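Local coordinates for protein interleukin 22 (Danio rerio, PDB 4O6K) that probably acts as an IL-10-family alpha-helical cytokine of the immune system, signalling, as its relatives do, by binding receptors on the cell surface, at residues 7-13 and 134-138; 22-26 and 71-75. The contacts are given in a common frame with arbitrary orientation. Numbering follows the deposited sequence.

Interaction 1 of 2, residues 7-13 and 134-138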
loop_
_atom_site.group_PDB
_atom_site.type_symbol
_atom_site.label_atom_id
_atom_site.label_comp_id
_atom_site.label_asym_id
_atom_site.label_seq_id
_atom_site.Cartn_x
_atom_site.Cartn_y
_atom_site.Cartn_z
ATOM N N LEU A 7 -0.852 7.271 -10.091
ATOM C CA LEU A 7 -0.127 7.913 -8.999
ATOM C C LEU A 7 -0.119 9.429 -9.172
ATOM O O LEU A 7 0.195 10.170 -8.239
ATOM C CB LEU A 7 1.301 7.368 -8.911
ATOM C CG LEU A 7 1.454 6.057 -8.134
ATOM C CD1 LEU A 7 2.755 5.352 -8.459
ATOM C CD2 LEU A 7 1.393 6.343 -6.646
ATOM N N ASP A 8 -0.463 9.885 -10.373
ATOM C CA ASP A 8 -0.567 11.312 -10.649
ATOM C C ASP A 8 -2.027 11.765 -10.674
ATOM O O ASP A 8 -2.326 12.897 -11.047
ATOM C CB ASP A 8 0.121 11.661 -11.970
ATOM C CG ASP A 8 1.634 11.681 -11.849
ATOM O OD1 ASP A 8 2.139 12.205 -10.834
ATOM O OD2 ASP A 8 2.319 11.178 -12.764
ATOM N N SER A 9 -2.929 10.876 -10.273
ATOM C CA SER A 9 -4.353 11.194 -10.218
ATOM C C SER A 9 -4.758 11.670 -8.824
ATOM O O SER A 9 -4.754 10.892 -7.870
ATOM C CB SER A 9 -5.199 9.988 -10.624
ATOM O OG SER A 9 -6.569 10.222 -10.347
ATOM N N SER A 10 -5.106 12.949 -8.713
ATOM C CA SER A 10 -5.507 13.532 -7.435
ATOM C C SER A 10 -6.772 12.880 -6.883
ATOM O O SER A 10 -6.987 12.860 -5.672
ATOM C CB SER A 10 -5.718 15.041 -7.578
ATOM O OG SER A 10 -6.757 15.327 -8.497
ATOM N N ALA A 11 -7.606 12.356 -7.777
ATOM C CA ALA A 11 -8.811 11.633 -7.380
ATOM C C ALA A 11 -8.485 10.418 -6.513
ATOM O O ALA A 11 -9.178 10.140 -5.535
ATOM C CB ALA A 11 -9.601 11.208 -8.608
ATOM N N THR A 12 -7.430 9.695 -6.880
ATOM C CA THR A 12 -6.998 8.533 -6.110
ATOM C C THR A 12 -6.470 8.940 -4.740
ATOM O O THR A 12 -6.779 8.303 -3.733
ATOM C CB THR A 12 -5.904 7.733 -6.842
ATOM O OG1 THR A 12 -4.764 8.571 -7.068
ATOM C CG2 THR A 12 -6.420 7.222 -8.171
ATOM N N TRP A 13 -5.668 10.001 -4.715
ATOM C CA TRP A 13 -5.138 10.544 -3.469
ATOM C C TRP A 13 -6.256 10.903 -2.493
ATOM O O TRP A 13 -6.192 10.562 -1.311
ATOM C CB TRP A 13 -4.280 11.780 -3.745
ATOM C CG TRP A 13 -2.925 11.468 -4.313
ATOM C CD1 TRP A 13 -2.557 11.518 -5.626
ATOM C CD2 TRP A 13 -1.763 11.053 -3.586
ATOM N NE1 TRP A 13 -1.235 11.166 -5.760
ATOM C CE2 TRP A 13 -0.725 10.875 -4.523
ATOM C CE3 TRP A 13 -1.497 10.818 -2.232
ATOM C CZ2 TRP A 13 0.556 10.472 -4.151
ATOM C CZ3 TRP A 13 -0.223 10.418 -1.866
ATOM C CH2 TRP A 13 0.786 10.248 -2.821
ATOM N N TYR A 134 1.186 4.663 -0.852
ATOM C CA TYR A 134 1.040 5.364 -2.123
ATOM C C TYR A 134 2.101 6.448 -2.265
ATOM O O TYR A 134 2.647 6.669 -3.346
ATOM C CB TYR A 134 -0.355 5.981 -2.221
ATOM C CG TYR A 134 -0.922 6.055 -3.619
ATOM C CD1 TYR A 134 -1.207 4.902 -4.335
ATOM C CD2 TYR A 134 -1.205 7.281 -4.209
ATOM C CE1 TYR A 134 -1.739 4.966 -5.608
ATOM C CE2 TYR A 134 -1.741 7.354 -5.481
ATOM C CZ TYR A 134 -2.004 6.191 -6.175
ATOM O OH TYR A 134 -2.535 6.252 -7.442
ATOM N N HIS A 135 2.383 7.115 -1.151
ATOM C CA HIS A 135 3.422 8.135 -1.080
ATOM C C HIS A 135 4.809 7.546 -1.331
ATOM O O HIS A 135 5.629 8.145 -2.028
ATOM C CB HIS A 135 3.366 8.823 0.287
ATOM C CG HIS A 135 4.680 9.364 0.754
ATOM N ND1 HIS A 135 5.423 10.266 0.024
ATOM C CD2 HIS A 135 5.383 9.129 1.888
ATOM C CE1 HIS A 135 6.527 10.561 0.685
ATOM N NE2 HIS A 135 6.528 9.884 1.820
ATOM N N TYR A 136 5.062 6.374 -0.757
ATOM C CA TYR A 136 6.320 5.665 -0.972
ATOM C C TYR A 136 6.508 5.328 -2.447
ATOM O O TYR A 136 7.582 5.532 -3.014
ATOM C CB TYR A 136 6.372 4.391 -0.128
ATOM C CG TYR A 136 6.504 4.644 1.358
ATOM C CD1 TYR A 136 6.738 5.923 1.849
ATOM C CD2 TYR A 136 6.396 3.602 2.270
ATOM C CE1 TYR A 136 6.860 6.158 3.205
ATOM C CE2 TYR A 136 6.516 3.827 3.628
ATOM C CZ TYR A 136 6.748 5.106 4.089
ATOM O OH TYR A 136 6.867 5.334 5.439
ATOM N N LEU A 137 5.450 4.804 -3.056
ATOM C CA LEU A 137 5.447 4.479 -4.476
ATOM C C LEU A 137 5.660 5.726 -5.327
ATOM O O LEU A 137 6.459 5.719 -6.259
ATOM C CB LEU A 137 4.136 3.794 -4.862
ATOM C CG LEU A 137 3.927 2.412 -4.242
ATOM C CD1 LEU A 137 2.482 1.969 -4.385
ATOM C CD2 LEU A 137 4.867 1.403 -4.881
ATOM N N PHE A 138 4.933 6.789 -5.000
ATOM C CA PHE A 138 5.036 8.053 -5.725
ATOM C C PHE A 138 6.480 8.541 -5.815
ATOM O O PHE A 138 6.947 8.920 -6.885
ATOM C CB PHE A 138 4.164 9.121 -5.053
ATOM C CG PHE A 138 4.071 10.413 -5.823
ATOM C CD1 PHE A 138 5.040 11.396 -5.682
ATOM C CD2 PHE A 138 3.009 10.648 -6.680
ATOM C CE1 PHE A 138 4.952 12.584 -6.381
ATOM C CE2 PHE A 138 2.918 11.834 -7.383
ATOM C CZ PHE A 138 3.890 12.802 -7.232
#

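Interaction 2 of 2, residues 22-26 and 71-75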
loop_
_atom_site.group_PDB
_atom_site.type_symbol
_atom_site.label_atom_id
_atom_site.label_comp_id
_atom_site.label_asym_id
_atom_site.label_seq_id
_atom_site.Cartn_x
_atom_site.Cartn_y
_atom_site.Cartn_z
ATOM N N THR A 22 -11.467 7.672 7.715
ATOM C CA THR A 22 -12.476 6.731 8.173
ATOM C C THR A 22 -11.864 5.699 9.115
ATOM O O THR A 22 -12.280 5.550 10.179
ATOM C CB THR A 22 -13.180 6.022 6.968
ATOM O OG1 THR A 22 -13.908 6.946 6.216
ATOM C CG2 THR A 22 -14.086 4.979 7.400
ATOM N N ALA A 23 -10.845 5.000 8.661
ATOM C CA ALA A 23 -10.148 4.023 9.430
ATOM C C ALA A 23 -9.693 4.595 10.745
ATOM O O ALA A 23 -9.752 3.925 11.713
ATOM C CB ALA A 23 -8.962 3.502 8.663
ATOM N N ARG A 24 -9.224 5.826 10.769
ATOM C CA ARG A 24 -8.616 6.364 11.957
ATOM C C ARG A 24 -9.616 7.015 12.929
ATOM O O ARG A 24 -9.305 7.280 14.067
ATOM C CB ARG A 24 -7.435 7.257 11.606
ATOM C CG ARG A 24 -7.741 8.710 11.633
ATOM C CD ARG A 24 -6.514 9.565 11.456
ATOM N NE ARG A 24 -6.898 10.946 11.605
ATOM C CZ ARG A 24 -6.901 11.617 12.742
ATOM N NH1 ARG A 24 -6.553 11.061 13.904
ATOM N NH2 ARG A 24 -7.271 12.860 12.718
ATOM N N ASN A 25 -10.812 7.251 12.442
ATOM C CA ASN A 25 -11.928 7.589 13.289
ATOM C C ASN A 25 -12.558 6.348 13.917
ATOM O O ASN A 25 -13.739 6.326 14.105
ATOM C CB ASN A 25 -12.973 8.348 12.483
ATOM C CG ASN A 25 -13.910 9.138 13.343
ATOM O OD1 ASN A 25 -13.487 9.934 14.142
ATOM N ND2 ASN A 25 -15.186 8.931 13.163
ATOM N N GLU A 26 -11.776 5.309 14.194
ATOM C CA GLU A 26 -12.183 4.080 14.861
ATOM C C GLU A 26 -11.250 3.761 16.023
ATOM O O GLU A 26 -10.100 4.198 16.044
ATOM C CB GLU A 26 -12.202 2.916 13.870
ATOM C CG GLU A 26 -13.083 3.154 12.660
ATOM C CD GLU A 26 -14.490 2.625 12.855
ATOM O OE1 GLU A 26 -15.445 3.426 12.776
ATOM O OE2 GLU A 26 -14.641 1.404 13.063
ATOM N N MET A 71 -19.384 -1.318 2.875
ATOM C CA MET A 71 -20.283 -0.408 3.572
ATOM C C MET A 71 -19.491 0.699 4.258
ATOM O O MET A 71 -19.785 1.882 4.092
ATOM C CB MET A 71 -21.124 -1.167 4.603
ATOM C CG MET A 71 -22.304 -1.934 4.026
ATOM S SD MET A 71 -23.175 -2.884 5.289
ATOM C CE MET A 71 -23.523 -1.608 6.498
ATOM N N LYS A 72 -18.485 0.302 5.032
ATOM C CA LYS A 72 -17.642 1.254 5.749
ATOM C C LYS A 72 -16.749 2.084 4.831
ATOM O O LYS A 72 -16.480 3.255 5.103
ATOM C CB LYS A 72 -16.767 0.532 6.771
ATOM C CG LYS A 72 -15.985 1.494 7.635
ATOM C CD LYS A 72 -15.180 0.806 8.708
ATOM C CE LYS A 72 -14.607 1.849 9.636
ATOM N NZ LYS A 72 -15.694 2.708 10.182
ATOM N N TYR A 73 -16.301 1.479 3.738
ATOM C CA TYR A 73 -15.419 2.163 2.805
ATOM C C TYR A 73 -16.005 2.081 1.406
ATOM O O TYR A 73 -15.628 1.210 0.627
ATOM C CB TYR A 73 -14.019 1.542 2.813
ATOM C CG TYR A 73 -13.342 1.491 4.166
ATOM C CD1 TYR A 73 -12.734 2.614 4.712
ATOM C CD2 TYR A 73 -13.293 0.304 4.886
ATOM C CE1 TYR A 73 -12.109 2.558 5.947
ATOM C CE2 TYR A 73 -12.673 0.238 6.116
ATOM C CZ TYR A 73 -12.082 1.365 6.643
ATOM O OH TYR A 73 -11.463 1.298 7.870
ATOM N N PRO A 74 -16.941 2.985 1.083
ATOM C CA PRO A 74 -17.596 2.968 -0.229
ATOM C C PRO A 74 -16.609 3.082 -1.389
ATOM O O PRO A 74 -16.926 2.669 -2.504
ATOM C CB PRO A 74 -18.510 4.198 -0.178
ATOM C CG PRO A 74 -18.778 4.401 1.274
ATOM C CD PRO A 74 -17.493 4.034 1.958
ATOM N N MET A 75 -15.430 3.634 -1.124
ATOM C CA MET A 75 -14.430 3.843 -2.163
ATOM C C MET A 75 -13.436 2.686 -2.317
ATOM O O MET A 75 -12.668 2.661 -3.278
ATOM C CB MET A 75 -13.656 5.134 -1.887
ATOM C CG MET A 75 -12.744 5.054 -0.677
ATOM S SD MET A 75 -13.621 4.926 0.895
ATOM C CE MET A 75 -14.321 6.569 1.025
HETATM O O HOH W 1 -15.376 5.541 4.423
#

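Interaction 1 of 2, residues 7-13 and 134-138
A three-ring chain with W13 in the middle dominates this contact: the indole receives one ring on its face and presents its own edge to another. The edge of Y134 points at the face of W13 (six-membered ring centroids 4.9 Å apart, planes at 77°), a T-shaped stack, and the edge of W13 approaches the face of F138 in an offset edge-to-face pair (centroids of the W13 six-membered ring and the F138 ring 5.7 Å apart, planes at 70°). This aromatic cluster joins the first and last helices of the all-helical cytokine fold, residues 10-24 and 130-140. Y134 and F138 lie one turn apart, as F138 N to Y134 O at 2.8 Å attests, so their side chains leave the same side of the helix and reach W13 together.

L7, in the 3-10 turn ahead of the N-cap residue S9, completes the packing. L7 CD2 sits 3.4 Å from the centroid of the Y134 ring and only 9° off the ring normal, a CH-pi contact, and also lies 4.1 Å from L137 CB. Its carbonyl fixes the indole, since W13 NE1 donates to L7 O at 3.0 Å with an N-H...O angle of 155°. The 3-10 turn and the start of the helix are thereby held together on the surface they offer to 134-138. The phenol end of Y134 is hydrogen-bonded to the carbonyl of P6, just upstream, while L137 continues inward against helices 47-62 and 76-93. D8 OD1 comes within 3.6 Å of F138 CE2.

Interaction 2 of 2, residues 22-26 and 71-75
K72, the last helical residue of 69-72, makes the polar link. Its side chain extends with chi1 to chi3 all t and then bends at chi4 (55°, p), bringing K72 NZ to 2.7 Å from E26 OE1; the pair is both a hydrogen bond and a salt bridge. On the way K72 CE passes 3.9 Å from T22 CG2, so the aliphatic part of the lysine lies against the threonine methyl. The carbonyl of K72 takes part as well: a water donates to K72 O at 2.6 Å and is hydrogen-bonded to T22 OG1 at 2.7 Å, bridging the threonine hydroxyl and the backbone carbonyl of K72 where the nearest CA atoms, those of T22 and Y73, are still 7.6 Å apart.

In this helical cytokine the contact joins the C-terminal end of helix 10-24 to the connection between the short helix 69-72 and helix 76-93. Y73 is where the chain leaves helical geometry (phi/psi -127/83), and its ring reaches back to the end of helix 10-24. T22 CG2 lies 3.4 Å from Y73 CE1, and A23 N sits near the ring plane at its edge. The hydroxyl continues past A23, with Y73 OH 3.4 Å from A23 CB, to a hydrogen bond with N124. After P74, the side chain of M75 packs against A18 and M19 of the same helix, one turn before T22 and A23.

Overall arrangement
From the N terminus of this chain, the C-terminal, helical cytokine part of the full-length protein, 7-13 leads into helix 10-24, whose far end, with the residues just after it, supplies 22-26. Interaction 2 closes the shorter loop: 44 residues, including helices 39-42 and 47-62, separate its segments before 71-75 returns to that end. The chain runs through helices 76-93, 102-117 and 119-128 to helix 130-140, where interaction 1 closes a loop of 120 residues. Interaction 2 is thus nested inside interaction 1; their centres lie 19 Å apart, their nearest atoms about 7 Å. Helix 10-24 is tied near its start to the last helix and at its end to helix 69-72 and the 73-75 connection.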